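Deoxyhypusine synthase, putative (Entamoeba histolytica, PDB 7L9R) probably acts as a deoxyhypusine synthase, an NAD-dependent transferase that moves the aminobutyl group of spermidine onto a lysine of the translation factor eIF5A. Local coordinates at residues Leu84-Ile89 with Cys114-Val119; Val261-Ile266 with Asn285-Ala290. All blocks are in the same frame, centred on the assembly; numbering follows the deposited sequence.

Contact 1 of 2, residues Leu84-Ile89 with Cys114-Val119; sequences LKRCTI and CVDYIV
Asp116 reaches across to Arg86, Thr88 and Ile89 where strands 87-93 and 117-120, parallel neighbours joined by a beta-alpha-beta crossover through helices 95-99 and 102-111, begin side by side. Asp116 CB lies 3.6 Å from Ile89 O and also near Thr88 CG2. CG stands anti to the carbonyl carbon (chi1 -57°), which carries the carboxylate along the start of strand 87-93. There Asp116 OD2 accepts Ile89 N at 2.9 Å, on its anti side and 22° out of the carboxylate plane, and passes 3.2 Å from Thr88 CA. Asp116 OD1 forms a salt bridge with Arg86 NH2 at 3.3 Å, the guanidinium and carboxylate planes 43° apart. Arg347 binds OD2 from outside the two segments and also holds Cys87 O.

Ile89 O takes two donors in its carbonyl plane, Asp116 N at 2.9 Å and Tyr117 N at a longer 3.3 Å. Methyl CG2 of Thr88 meets the ring edge, 3.8 Å from Tyr117 CE2, while Ile89 CG2 rests on Val115 CG1. The carboxylate therefore takes up a backbone N-H at the strand start and probably offsets part of the charge of Arg86 and Arg347, whose guanidinium groups lie close together.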
loop_
_atom_site.group_PDB
_atom_site.type_symbol
_atom_site.label_atom_id
_atom_site.label_comp_id
_atom_site.label_asym_id
_atom_site.label_seq_id
_atom_site.Cartn_x
_atom_site.Cartn_y
_atom_site.Cartn_z
ATOM N N LEU B 84 -27.152 21.653 -24.184
ATOM C CA LEU B 84 -25.840 22.006 -24.709
ATOM C C LEU B 84 -25.181 20.751 -25.263
ATOM O O LEU B 84 -25.031 19.754 -24.550
ATOM C CB LEU B 84 -24.977 22.635 -23.619
ATOM C CG LEU B 84 -25.436 24.005 -23.123
ATOM C CD1 LEU B 84 -24.440 24.562 -22.121
ATOM C CD2 LEU B 84 -25.612 24.954 -24.296
ATOM N N LYS B 85 -24.801 20.792 -26.539
ATOM C CA LYS B 85 -24.230 19.623 -27.203
ATOM C C LYS B 85 -22.720 19.629 -26.992
ATOM O O LYS B 85 -21.929 19.983 -27.868
ATOM C CB LYS B 85 -24.613 19.609 -28.675
ATOM C CG LYS B 85 -26.117 19.611 -28.911
ATOM C CD LYS B 85 -26.798 18.550 -28.072
ATOM C CE LYS B 85 -28.265 18.382 -28.447
ATOM N NZ LYS B 85 -29.064 19.621 -28.234
ATOM N N ARG B 86 -22.322 19.225 -25.789
ATOM C CA ARG B 86 -20.919 19.166 -25.405
ATOM C C ARG B 86 -20.763 18.135 -24.293
ATOM O O ARG B 86 -21.726 17.485 -23.876
ATOM C CB ARG B 86 -20.408 20.535 -24.958
ATOM C CG ARG B 86 -21.044 21.020 -23.672
ATOM C CD ARG B 86 -20.482 22.361 -23.272
ATOM N NE ARG B 86 -20.916 22.751 -21.939
ATOM C CZ ARG B 86 -20.423 23.781 -21.266
ATOM N NH1 ARG B 86 -19.479 24.552 -21.781
ATOM N NH2 ARG B 86 -20.880 24.036 -20.043
ATOM N N CYS B 87 -19.535 17.996 -23.810
ATOM C CA CYS B 87 -19.217 17.050 -22.752
ATOM C C CYS B 87 -19.494 17.694 -21.399
ATOM O O CYS B 87 -18.981 18.779 -21.109
ATOM C CB CYS B 87 -17.757 16.612 -22.854
ATOM S SG CYS B 87 -17.261 15.369 -21.641
ATOM N N THR B 88 -20.316 17.035 -20.583
ATOM C CA THR B 88 -20.499 17.432 -19.192
ATOM C C THR B 88 -19.308 16.927 -18.385
ATOM O O THR B 88 -18.857 15.795 -18.582
ATOM C CB THR B 88 -21.810 16.870 -18.631
ATOM O OG1 THR B 88 -22.918 17.339 -19.410
ATOM C CG2 THR B 88 -22.006 17.316 -17.193
ATOM N N ILE B 89 -18.766 17.775 -17.516
ATOM C CA ILE B 89 -17.518 17.481 -16.819
ATOM C C ILE B 89 -17.760 17.476 -15.315
ATOM O O ILE B 89 -18.226 18.472 -14.750
ATOM C CB ILE B 89 -16.410 18.478 -17.197
ATOM C CG1 ILE B 89 -16.188 18.454 -18.712
ATOM C CG2 ILE B 89 -15.130 18.159 -16.444
ATOM C CD1 ILE B 89 -15.043 19.307 -19.183
ATOM N N CYS B 114 -15.094 25.797 -15.994
ATOM C CA CYS B 114 -14.377 24.686 -16.605
ATOM C C CYS B 114 -15.007 23.339 -16.297
ATOM O O CYS B 114 -14.749 22.370 -17.021
ATOM C CB CYS B 114 -12.926 24.680 -16.132
ATOM S SG CYS B 114 -11.989 26.106 -16.693
ATOM N N VAL B 115 -15.795 23.248 -15.224
ATOM C CA VAL B 115 -16.477 22.019 -14.850
ATOM C C VAL B 115 -17.936 22.338 -14.560
ATOM O O VAL B 115 -18.314 23.487 -14.324
ATOM C CB VAL B 115 -15.815 21.326 -13.640
ATOM C CG1 VAL B 115 -14.335 21.091 -13.910
ATOM C CG2 VAL B 115 -16.010 22.149 -12.373
ATOM N N ASP B 116 -18.764 21.298 -14.593
ATOM C CA ASP B 116 -20.204 21.444 -14.431
ATOM C C ASP B 116 -20.717 20.965 -13.084
ATOM O O ASP B 116 -21.713 21.501 -12.589
ATOM C CB ASP B 116 -20.926 20.680 -15.542
ATOM C CG ASP B 116 -20.501 21.148 -16.926
ATOM O OD1 ASP B 116 -20.541 22.374 -17.179
ATOM O OD2 ASP B 116 -20.110 20.298 -17.754
ATOM N N TYR B 117 -20.057 19.983 -12.478
ATOM C CA TYR B 117 -20.481 19.417 -11.210
ATOM C C TYR B 117 -19.249 19.048 -10.411
ATOM O O TYR B 117 -18.214 18.682 -10.973
ATOM C CB TYR B 117 -21.347 18.161 -11.384
ATOM C CG TYR B 117 -22.659 18.382 -12.093
ATOM C CD1 TYR B 117 -23.773 18.836 -11.399
ATOM C CD2 TYR B 117 -22.795 18.111 -13.450
ATOM C CE1 TYR B 117 -24.981 19.029 -12.034
ATOM C CE2 TYR B 117 -24.006 18.304 -14.102
ATOM C CZ TYR B 117 -25.096 18.765 -13.385
ATOM O OH TYR B 117 -26.312 18.958 -14.005
ATOM N N ILE B 118 -19.379 19.117 -9.093
ATOM C CA ILE B 118 -18.329 18.701 -8.177
ATOM C C ILE B 118 -18.898 17.655 -7.228
ATOM O O ILE B 118 -20.054 17.751 -6.801
ATOM C CB ILE B 118 -17.750 19.897 -7.396
ATOM C CG1 ILE B 118 -16.909 20.775 -8.322
ATOM C CG2 ILE B 118 -16.920 19.428 -6.214
ATOM C CD1 ILE B 118 -16.319 21.975 -7.626
ATOM N N VAL B 119 -18.104 16.632 -6.941
ATOM C CA VAL B 119 -18.388 15.679 -5.877
ATOM C C VAL B 119 -17.217 15.729 -4.914
ATOM O O VAL B 119 -16.058 15.703 -5.344
ATOM C CB VAL B 119 -18.598 14.253 -6.415
ATOM C CG1 VAL B 119 -18.959 13.314 -5.277
ATOM C CG2 VAL B 119 -19.684 14.235 -7.480
#

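Contact 2 of 2, residues Val261-Ile266 with Asn285-Ala290; sequences VETGVI and NEADFA. Unlike the reference sequence in segment 285-290: Glu286 (reference Gly).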
loop_
_atom_site.group_PDB
_atom_site.type_symbol
_atom_site.label_atom_id
_atom_site.label_comp_id
_atom_site.label_asym_id
_atom_site.label_seq_id
_atom_site.Cartn_x
_atom_site.Cartn_y
_atom_site.Cartn_z
ATOM N N VAL B 261 -25.244 14.681 -22.993
ATOM C CA VAL B 261 -24.861 14.208 -24.319
ATOM C C VAL B 261 -23.544 13.440 -24.264
ATOM O O VAL B 261 -23.369 12.433 -24.961
ATOM C CB VAL B 261 -24.790 15.400 -25.293
ATOM C CG1 VAL B 261 -24.133 14.990 -26.592
ATOM C CG2 VAL B 261 -26.190 15.943 -25.566
ATOM N N GLU B 262 -22.605 13.894 -23.436
ATOM C CA GLU B 262 -21.290 13.277 -23.316
ATOM C C GLU B 262 -20.762 13.574 -21.917
ATOM O O GLU B 262 -21.000 14.661 -21.385
ATOM C CB GLU B 262 -20.334 13.809 -24.394
ATOM C CG GLU B 262 -19.031 13.038 -24.533
ATOM C CD GLU B 262 -19.140 11.907 -25.538
ATOM O OE1 GLU B 262 -20.272 11.579 -25.950
ATOM O OE2 GLU B 262 -18.093 11.339 -25.911
ATOM N N THR B 263 -20.057 12.609 -21.323
ATOM C CA THR B 263 -19.618 12.696 -19.933
ATOM C C THR B 263 -18.100 12.646 -19.815
ATOM O O THR B 263 -17.440 11.832 -20.468
ATOM C CB THR B 263 -20.200 11.556 -19.090
ATOM O OG1 THR B 263 -19.692 10.302 -19.566
ATOM C CG2 THR B 263 -21.710 11.545 -19.151
ATOM N N GLY B 264 -17.561 13.506 -18.964
ATOM C CA GLY B 264 -16.163 13.421 -18.572
ATOM C C GLY B 264 -16.041 13.448 -17.065
ATOM O O GLY B 264 -16.758 14.181 -16.387
ATOM N N VAL B 265 -15.107 12.656 -16.547
ATOM C CA VAL B 265 -14.963 12.479 -15.107
ATOM C C VAL B 265 -13.496 12.627 -14.735
ATOM O O VAL B 265 -12.625 12.005 -15.353
ATOM C CB VAL B 265 -15.514 11.117 -14.649
ATOM C CG1 VAL B 265 -15.142 10.850 -13.225
ATOM C CG2 VAL B 265 -17.019 11.106 -14.784
ATOM N N ILE B 266 -13.231 13.455 -13.727
ATOM C CA ILE B 266 -11.896 13.674 -13.179
ATOM C C ILE B 266 -12.007 13.497 -11.675
ATOM O O ILE B 266 -12.750 14.234 -11.014
ATOM C CB ILE B 266 -11.352 15.074 -13.516
ATOM C CG1 ILE B 266 -11.403 15.324 -15.020
ATOM C CG2 ILE B 266 -9.917 15.240 -12.993
ATOM C CD1 ILE B 266 -11.144 16.768 -15.400
ATOM N N ASN B 285 -21.934 2.206 -16.064
ATOM C CA ASN B 285 -20.661 1.999 -16.743
ATOM C C ASN B 285 -19.777 3.224 -16.552
ATOM O O ASN B 285 -20.215 4.270 -16.068
ATOM C CB ASN B 285 -20.856 1.724 -18.242
ATOM C CG ASN B 285 -21.127 0.266 -18.537
ATOM O OD1 ASN B 285 -20.370 -0.612 -18.124
ATOM N ND2 ASN B 285 -22.215 -0.001 -19.251
ATOM N N GLU B 286 -18.516 3.086 -16.947
ATOM C CA GLU B 286 -17.596 4.207 -16.874
ATOM C C GLU B 286 -18.055 5.336 -17.801
ATOM O O GLU B 286 -18.977 5.190 -18.609
ATOM C CB GLU B 286 -16.174 3.761 -17.222
ATOM C CG GLU B 286 -15.567 2.780 -16.218
ATOM C CD GLU B 286 -14.134 3.132 -15.848
ATOM O OE1 GLU B 286 -13.546 4.025 -16.499
ATOM O OE2 GLU B 286 -13.598 2.518 -14.900
ATOM N N ALA B 287 -17.405 6.483 -17.656
ATOM C CA ALA B 287 -17.748 7.660 -18.432
ATOM C C ALA B 287 -17.101 7.582 -19.811
ATOM O O ALA B 287 -16.235 6.743 -20.069
ATOM C CB ALA B 287 -17.306 8.927 -17.705
ATOM N N ASP B 288 -17.539 8.466 -20.712
ATOM C CA ASP B 288 -16.916 8.524 -22.032
ATOM C C ASP B 288 -15.443 8.886 -21.916
ATOM O O ASP B 288 -14.601 8.328 -22.628
ATOM C CB ASP B 288 -17.637 9.538 -22.918
ATOM C CG ASP B 288 -19.089 9.181 -23.159
ATOM O OD1 ASP B 288 -19.364 8.063 -23.652
ATOM O OD2 ASP B 288 -19.957 10.030 -22.865
ATOM N N PHE B 289 -15.116 9.818 -21.019
ATOM C CA PHE B 289 -13.746 10.199 -20.707
ATOM C C PHE B 289 -13.564 10.176 -19.196
ATOM O O PHE B 289 -14.416 10.678 -18.454
ATOM C CB PHE B 289 -13.406 11.598 -21.245
ATOM C CG PHE B 289 -13.643 11.764 -22.722
ATOM C CD1 PHE B 289 -12.770 11.210 -23.646
ATOM C CD2 PHE B 289 -14.726 12.498 -23.186
ATOM C CE1 PHE B 289 -12.980 11.370 -25.009
ATOM C CE2 PHE B 289 -14.941 12.664 -24.547
ATOM C CZ PHE B 289 -14.068 12.097 -25.460
ATOM N N ALA B 290 -12.452 9.610 -18.734
ATOM C CA ALA B 290 -12.235 9.506 -17.298
ATOM C C ALA B 290 -10.751 9.625 -16.985
ATOM O O ALA B 290 -9.911 9.029 -17.663
ATOM C CB ALA B 290 -12.791 8.191 -16.734
#
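Ala287 sets its CB between two side chains of strand 262-268, 3.3 Å from Thr263 OG1 and 3.7 Å from Val265 CG2, while its carbonyl is held by Ser321. Asp288 follows with a reciprocal grip on Thr263: Asp288 N donates to Thr263 OG1 at 3.1 Å, nearly straight (167°), and Asp288 OD2 receives Thr263 N at 3.0 Å through its anti lone pair. A chi1 of 64° places Thr263 OG1 for this. The Asp288 carboxylate also stacks on that of Glu262, planes 18° apart, with Glu262 OE1 3.5 Å from Asp288 OD2.

At Phe289 regular pairing begins between strands 262-268 and 289-294, neighbours in the parallel Rossmann-like sheet whose link holds no helix but the short antiparallel pair 277-278 and 284-285. Phe289 N donates to Thr263 O, and Phe289 O accepts Val265 N at 2.8 Å. The ring passes obliquely by Glu262 OE2, 3.7 Å from Phe289 CE2, and packs on Ile60 and Met64 of helix 51-66. Ala290 adds a CA-H...O contact to Val265 O, and the pairing runs on to Val291. Asp288 thus extends the pairing one step ahead of the strand; two carboxylates so close would probably raise the proton affinity of one, more likely Glu262, since Asp288 OD2 already accepts an N-H.

In the fold
Both contacts lie at the starts of neighbouring strands in one parallel sheet, flanked by helices in a Rossmann-like manner. Strand 87-93 of contact 1 runs beside strand 262-268 of contact 2, and Thr88 probably hydrogen-bonds through its backbone N and O to Glu262 and Gly264. Their centres are 10 Å apart. Contact 2 is the more deeply buried and has regular parallel pairing; contact 1 is partly buried, with its strands only beginning to meet. In each, an aspartate accepts a backbone N-H of the adjoining strand, but the surrounding charge differs: arginines attend Asp116, whereas Asp288 faces Glu262. Helix 51-66 covers both, its Met64 touching Ile89 and Phe289.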